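Local coordinates for protein acylneuraminate lyase (Mycoplasma synoviae, PDB 4N4P) that belongs to the dihydrodipicolinate synthetase family and folds as a TIM barrel, a ring of parallel strands enclosed by helices, in an assembly of four chains, at residues A170-F176 with F188-W192; L196-T201 with I222-W226. One frame throughout, in Å; residues are numbered along the deposited sequence.

Contact 1. Residues A170-F176 with F188-W192; sequences ATDLFAF and FMFAW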
loop_
_atom_site.group_PDB
_atom_site.type_symbol
_atom_site.label_atom_id
_atom_site.label_comp_id
_atom_site.label_asym_id
_atom_site.label_seq_id
_atom_site.Cartn_x
_atom_site.Cartn_y
_atom_site.Cartn_z
ATOM N N ALA A 170 -14.635 4.294 -6.539
ATOM C CA ALA A 170 -13.181 4.195 -6.458
ATOM C C ALA A 170 -12.444 5.268 -7.271
ATOM O O ALA A 170 -13.003 5.870 -8.194
ATOM C CB ALA A 170 -12.709 2.794 -6.859
ATOM N N THR A 171 -11.185 5.506 -6.914
ATOM C CA THR A 171 -10.330 6.427 -7.683
ATOM C C THR A 171 -9.678 5.782 -8.923
ATOM O O THR A 171 -8.916 6.421 -9.671
ATOM C CB THR A 171 -9.269 7.074 -6.775
ATOM O OG1 THR A 171 -8.489 6.041 -6.149
ATOM C CG2 THR A 171 -9.967 7.880 -5.717
ATOM N N ASP A 172 -10.020 4.527 -9.169
ATOM C CA ASP A 172 -9.392 3.772 -10.225
ATOM C C ASP A 172 -10.247 3.953 -11.491
ATOM O O ASP A 172 -11.280 3.291 -11.658
ATOM C CB ASP A 172 -9.307 2.312 -9.789
ATOM C CG ASP A 172 -8.681 1.423 -10.832
ATOM O OD1 ASP A 172 -8.449 1.890 -11.966
ATOM O OD2 ASP A 172 -8.412 0.258 -10.513
ATOM N N LEU A 173 -9.828 4.856 -12.376
ATOM C CA LEU A 173 -10.598 5.095 -13.592
ATOM C C LEU A 173 -10.374 4.041 -14.676
ATOM O O LEU A 173 -11.176 3.948 -15.600
ATOM C CB LEU A 173 -10.384 6.495 -14.132
ATOM C CG LEU A 173 -10.811 7.582 -13.112
ATOM C CD1 LEU A 173 -10.745 8.919 -13.745
ATOM C CD2 LEU A 173 -12.203 7.365 -12.567
ATOM N N PHE A 174 -9.331 3.228 -14.532
ATOM C CA PHE A 174 -9.111 2.116 -15.461
ATOM C C PHE A 174 -10.144 1.023 -15.164
ATOM O O PHE A 174 -10.821 0.554 -16.067
ATOM C CB PHE A 174 -7.664 1.590 -15.372
ATOM C CG PHE A 174 -7.341 0.517 -16.369
ATOM C CD1 PHE A 174 -7.821 0.578 -17.667
ATOM C CD2 PHE A 174 -6.536 -0.560 -16.014
ATOM C CE1 PHE A 174 -7.511 -0.405 -18.594
ATOM C CE2 PHE A 174 -6.210 -1.570 -16.959
ATOM C CZ PHE A 174 -6.714 -1.487 -18.238
ATOM N N ALA A 175 -10.300 0.647 -13.893
ATOM C CA ALA A 175 -11.326 -0.343 -13.555
ATOM C C ALA A 175 -12.702 0.133 -13.993
ATOM O O ALA A 175 -13.521 -0.682 -14.418
ATOM C CB ALA A 175 -11.321 -0.670 -12.055
ATOM N N PHE A 176 -12.954 1.443 -13.898
ATOM C CA PHE A 176 -14.229 1.998 -14.316
ATOM C C PHE A 176 -14.406 1.789 -15.815
ATOM O O PHE A 176 -15.464 1.355 -16.297
ATOM C CB PHE A 176 -14.355 3.494 -13.992
ATOM C CG PHE A 176 -15.682 4.073 -14.425
ATOM C CD1 PHE A 176 -16.868 3.611 -13.857
ATOM C CD2 PHE A 176 -15.749 5.016 -15.450
ATOM C CE1 PHE A 176 -18.126 4.103 -14.277
ATOM C CE2 PHE A 176 -16.997 5.535 -15.870
ATOM C CZ PHE A 176 -18.180 5.073 -15.281
ATOM N N PHE A 188 -24.077 2.398 -14.138
ATOM C CA PHE A 188 -22.992 2.716 -13.215
ATOM C C PHE A 188 -23.176 4.165 -12.817
ATOM O O PHE A 188 -23.079 5.052 -13.661
ATOM C CB PHE A 188 -21.606 2.466 -13.869
ATOM C CG PHE A 188 -21.318 1.019 -14.083
ATOM C CD1 PHE A 188 -20.737 0.256 -13.067
ATOM C CD2 PHE A 188 -21.670 0.393 -15.274
ATOM C CE1 PHE A 188 -20.496 -1.113 -13.242
ATOM C CE2 PHE A 188 -21.441 -0.966 -15.465
ATOM C CZ PHE A 188 -20.848 -1.725 -14.451
ATOM N N MET A 189 -23.471 4.390 -11.534
ATOM C CA MET A 189 -23.588 5.720 -10.983
ATOM C C MET A 189 -22.185 6.146 -10.509
ATOM O O MET A 189 -21.570 5.453 -9.694
ATOM C CB MET A 189 -24.636 5.732 -9.863
ATOM C CG MET A 189 -26.067 5.405 -10.372
ATOM S SD MET A 189 -26.715 6.618 -11.545
ATOM C CE MET A 189 -27.176 7.983 -10.478
ATOM N N PHE A 190 -21.657 7.232 -11.066
ATOM C CA PHE A 190 -20.257 7.605 -10.821
ATOM C C PHE A 190 -20.151 8.455 -9.531
ATOM O O PHE A 190 -20.784 9.501 -9.419
ATOM C CB PHE A 190 -19.702 8.340 -12.037
ATOM C CG PHE A 190 -18.219 8.496 -12.017
ATOM C CD1 PHE A 190 -17.391 7.450 -12.432
ATOM C CD2 PHE A 190 -17.641 9.675 -11.559
ATOM C CE1 PHE A 190 -16.002 7.584 -12.393
ATOM C CE2 PHE A 190 -16.252 9.837 -11.538
ATOM C CZ PHE A 190 -15.430 8.796 -11.946
ATOM N N ALA A 191 -19.360 7.993 -8.566
ATOM C CA ALA A 191 -19.385 8.571 -7.226
ATOM C C ALA A 191 -18.032 9.140 -6.798
ATOM O O ALA A 191 -17.718 9.197 -5.612
ATOM C CB ALA A 191 -19.917 7.566 -6.203
ATOM N N TRP A 192 -17.239 9.601 -7.751
ATOM C CA TRP A 192 -15.999 10.296 -7.395
ATOM C C TRP A 192 -16.057 11.726 -7.942
ATOM O O TRP A 192 -15.770 11.974 -9.103
ATOM C CB TRP A 192 -14.755 9.519 -7.854
ATOM C CG TRP A 192 -13.439 10.207 -7.464
ATOM C CD1 TRP A 192 -13.227 11.052 -6.414
ATOM C CD2 TRP A 192 -12.182 10.083 -8.139
ATOM N NE1 TRP A 192 -11.893 11.470 -6.388
ATOM C CE2 TRP A 192 -11.235 10.875 -7.427
ATOM C CE3 TRP A 192 -11.756 9.367 -9.259
ATOM C CZ2 TRP A 192 -9.900 10.970 -7.815
ATOM C CZ3 TRP A 192 -10.425 9.474 -9.651
ATOM C CH2 TRP A 192 -9.519 10.273 -8.932
#
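Phe176 and Phe190 both hold CG trans to the backbone nitrogen (chi1 -180° and -167°), and these torsions carry one ring off helix 173-182 and the other off strand 187-190 until they meet. The pair is T-shaped, as flat rings allow: Phe190 presents its edge, with CD1 over the centre of the Phe176 face, the ring centroids 5.0 Å apart and the planes at 68°. The edge of Phe176 is occupied as well, since its CE1 lies 3.9 Å from Phe188 CB. Leu173 touches both Phe190 and Trp192. Its branched end suits that place, because CD2 touches the edge of Phe190 at CZ, 3.6 Å away, while CG lies in the plane of the indole at its rim. Thr171 offers a methyl to the indole face, CG2 standing 3.7 Å from the centroid of the six-membered ring of Trp192 in a CH-pi contact. Thr171 O also nears the indole, 3.4 Å from Trp192 CZ3. Asp172, the N-cap residue, suits the helix start because its carboxylate can accept from backbone N-H groups: OD1 takes Ala175 N at 2.9 Å, from above the carboxylate plane. The Leu173 and Phe176 contacts join helix to following strand within a beta-alpha-beta unit of the barrel; Thr171 and Trp192 meet in the adjoining loops. The indole also packs on Phe174 of the second subunit. Between the two segments there are no hydrogen bonds, so their fit depends on ring edges, methyl groups and pi faces, while Asp172 caps the helix and Trp192 NE1 hydrogen-bonds to Glu194 OE1.

Contact 2. Residues L196-T201 with I222-W226; sequences LAMGLT and IIKAW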
loop_
_atom_site.group_PDB
_atom_site.type_symbol
_atom_site.label_atom_id
_atom_site.label_comp_id
_atom_site.label_asym_id
_atom_site.label_seq_id
_atom_site.Cartn_x
_atom_site.Cartn_y
_atom_site.Cartn_z
ATOM N N LEU A 196 -15.528 14.014 -12.128
ATOM C CA LEU A 196 -16.800 14.062 -12.848
ATOM C C LEU A 196 -16.613 14.003 -14.366
ATOM O O LEU A 196 -17.230 13.159 -15.061
ATOM C CB LEU A 196 -17.582 15.331 -12.442
ATOM C CG LEU A 196 -19.099 15.291 -12.729
ATOM C CD1 LEU A 196 -19.839 16.339 -11.884
ATOM C CD2 LEU A 196 -19.437 15.526 -14.184
ATOM N N ALA A 197 -15.786 14.909 -14.883
ATOM C CA ALA A 197 -15.587 15.021 -16.327
ATOM C C ALA A 197 -14.888 13.789 -16.890
ATOM O O ALA A 197 -15.156 13.372 -18.013
ATOM C CB ALA A 197 -14.810 16.281 -16.660
ATOM N N MET A 198 -14.019 13.183 -16.104
ATOM C CA MET A 198 -13.381 11.958 -16.541
ATOM C C MET A 198 -14.422 10.817 -16.601
ATOM O O MET A 198 -14.410 10.006 -17.534
ATOM C CB MET A 198 -12.149 11.680 -15.682
ATOM C CG MET A 198 -10.908 12.589 -16.109
ATOM S SD MET A 198 -9.655 12.251 -14.945
ATOM C CE MET A 198 -8.527 13.644 -15.182
ATOM N N GLY A 199 -15.326 10.784 -15.611
ATOM C CA GLY A 199 -16.454 9.846 -15.609
ATOM C C GLY A 199 -17.334 10.035 -16.852
ATOM O O GLY A 199 -17.665 9.058 -17.547
ATOM N N LEU A 200 -17.743 11.272 -17.132
ATOM C CA LEU A 200 -18.533 11.553 -18.344
ATOM C C LEU A 200 -17.848 11.044 -19.599
ATOM O O LEU A 200 -18.480 10.452 -20.469
ATOM C CB LEU A 200 -18.743 13.056 -18.530
ATOM C CG LEU A 200 -19.751 13.770 -17.624
ATOM C CD1 LEU A 200 -19.433 15.236 -17.757
ATOM C CD2 LEU A 200 -21.212 13.463 -18.004
ATOM N N THR A 201 -16.552 11.319 -19.694
ATOM C CA THR A 201 -15.755 10.938 -20.860
ATOM C C THR A 201 -15.774 9.422 -21.102
ATOM O O THR A 201 -15.724 8.977 -22.238
ATOM C CB THR A 201 -14.326 11.491 -20.745
ATOM O OG1 THR A 201 -14.407 12.929 -20.705
ATOM C CG2 THR A 201 -13.478 11.068 -21.972
ATOM N N ILE A 222 -20.074 21.772 -15.456
ATOM C CA ILE A 222 -19.120 20.842 -16.089
ATOM C C ILE A 222 -19.859 19.932 -17.086
ATOM O O ILE A 222 -19.439 19.774 -18.231
ATOM C CB ILE A 222 -18.357 19.990 -15.053
ATOM C CG1 ILE A 222 -17.435 20.872 -14.195
ATOM C CG2 ILE A 222 -17.507 18.913 -15.742
ATOM C CD1 ILE A 222 -17.043 20.173 -12.912
ATOM N N ILE A 223 -20.975 19.374 -16.651
ATOM C CA ILE A 223 -21.753 18.483 -17.515
ATOM C C ILE A 223 -22.204 19.241 -18.766
ATOM O O ILE A 223 -22.067 18.737 -19.892
ATOM C CB ILE A 223 -22.977 17.910 -16.781
ATOM C CG1 ILE A 223 -22.510 17.013 -15.622
ATOM C CG2 ILE A 223 -23.875 17.119 -17.801
ATOM C CD1 ILE A 223 -23.615 16.530 -14.675
ATOM N N LYS A 224 -22.729 20.444 -18.573
ATOM C CA LYS A 224 -23.223 21.233 -19.731
ATOM C C LYS A 224 -22.086 21.577 -20.694
ATOM O O LYS A 224 -22.247 21.460 -21.916
ATOM C CB LYS A 224 -23.988 22.479 -19.286
ATOM C CG LYS A 224 -25.271 22.159 -18.484
ATOM C CD LYS A 224 -26.198 21.100 -19.152
ATOM C CE LYS A 224 -27.163 21.744 -20.140
ATOM N NZ LYS A 224 -28.462 20.983 -20.281
ATOM N N ALA A 225 -20.937 21.964 -20.153
ATOM C CA ALA A 225 -19.759 22.241 -20.996
ATOM C C ALA A 225 -19.302 20.996 -21.763
ATOM O O ALA A 225 -18.940 21.075 -22.943
ATOM C CB ALA A 225 -18.580 22.829 -20.137
ATOM N N TRP A 226 -19.336 19.852 -21.090
ATOM C CA TRP A 226 -18.950 18.587 -21.698
ATOM C C TRP A 226 -19.915 18.250 -22.818
ATOM O O TRP A 226 -19.469 17.936 -23.918
ATOM C CB TRP A 226 -18.912 17.462 -20.643
ATOM C CG TRP A 226 -18.386 16.186 -21.176
ATOM C CD1 TRP A 226 -17.062 15.808 -21.301
ATOM C CD2 TRP A 226 -19.158 15.126 -21.707
ATOM N NE1 TRP A 226 -16.986 14.555 -21.850
ATOM C CE2 TRP A 226 -18.260 14.108 -22.101
ATOM C CE3 TRP A 226 -20.540 14.912 -21.851
ATOM C CZ2 TRP A 226 -18.689 12.907 -22.670
ATOM C CZ3 TRP A 226 -20.969 13.709 -22.410
ATOM C CH2 TRP A 226 -20.041 12.723 -22.814
#
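Leu200 lies over one face of the Trp226 indole, and here helices 196-201 and 212-227 fit most closely. Trp226 CG, trans to its backbone nitrogen, extends the ring toward the neighbouring helix, where Leu200 CB sits 3.8 Å from the centroid of the five-membered ring, as a CH-pi contact. The two side chains run past each other in opposite directions, so Leu200 CD1 reaches back to 3.7 Å from Trp226 CB. On the six-membered ring, beside the ring fusion, Trp226 CZ2 comes 3.3 Å from Leu200 O. The nitrogen gives a hydrogen bond to a hydroxyl: Trp226 NE1 lies 3.3 Å from Thr201 OG1, bent to 136° and with the oxygen 29° out of the ring plane. Thr201 OG1 in turn donates to Ala197 O at 2.8 Å; that carbonyl also accepts from Thr201 N, on the opposite face of its plane. Towards the beginning of both segments the touch is lighter and made of small and branched aliphatic groups. Leu196 CD2 meets Ile223 CG1 at 3.7 Å, and the small Ala197 leaves its CB 3.9 Å from Ile222 CG2. Both Ala197 and Ile222 also pack on helix 231-248. Exposed Lys224 points away, on the outer side of its helix, and Trp226 itself remains partly exposed. The segment axes, 10.2 Å apart and crossing at -39°, leave room for side chains as large as Trp226 and Leu200. In the second subunit, Lys231 makes a cation-pi contact with Trp226, and Thr201 OG1 hydrogen-bonds to Thr201 OG1. The chemistry thus combines an apolar core with one polar thread, in which the threonine hydroxyl links the indole to the backbone of helix 196-201, through Ala197 O, and across the subunit boundary.

Overall arrangement
Contacts 1 and 2 are neighbours in the barrel wall, their centres about 13 Å apart, and they follow in series along the chain: strand 187-190 of the first leads on to helix 196-201 of the second. That helix has one side on each contact. Its Met198 CB lies 3.7 Å from Leu173 CD1, and Gly199, which has no side chain, lets Phe190 CZ come to 3.9 Å from its CA. The aromatic packing of contact 1 therefore backs directly onto helix 196-201 of contact 2. Both also reach the second subunit, contact 1 through Leu173 and Trp192, contact 2 through Thr201 and Trp226, so this region joins barrel packing to assembly.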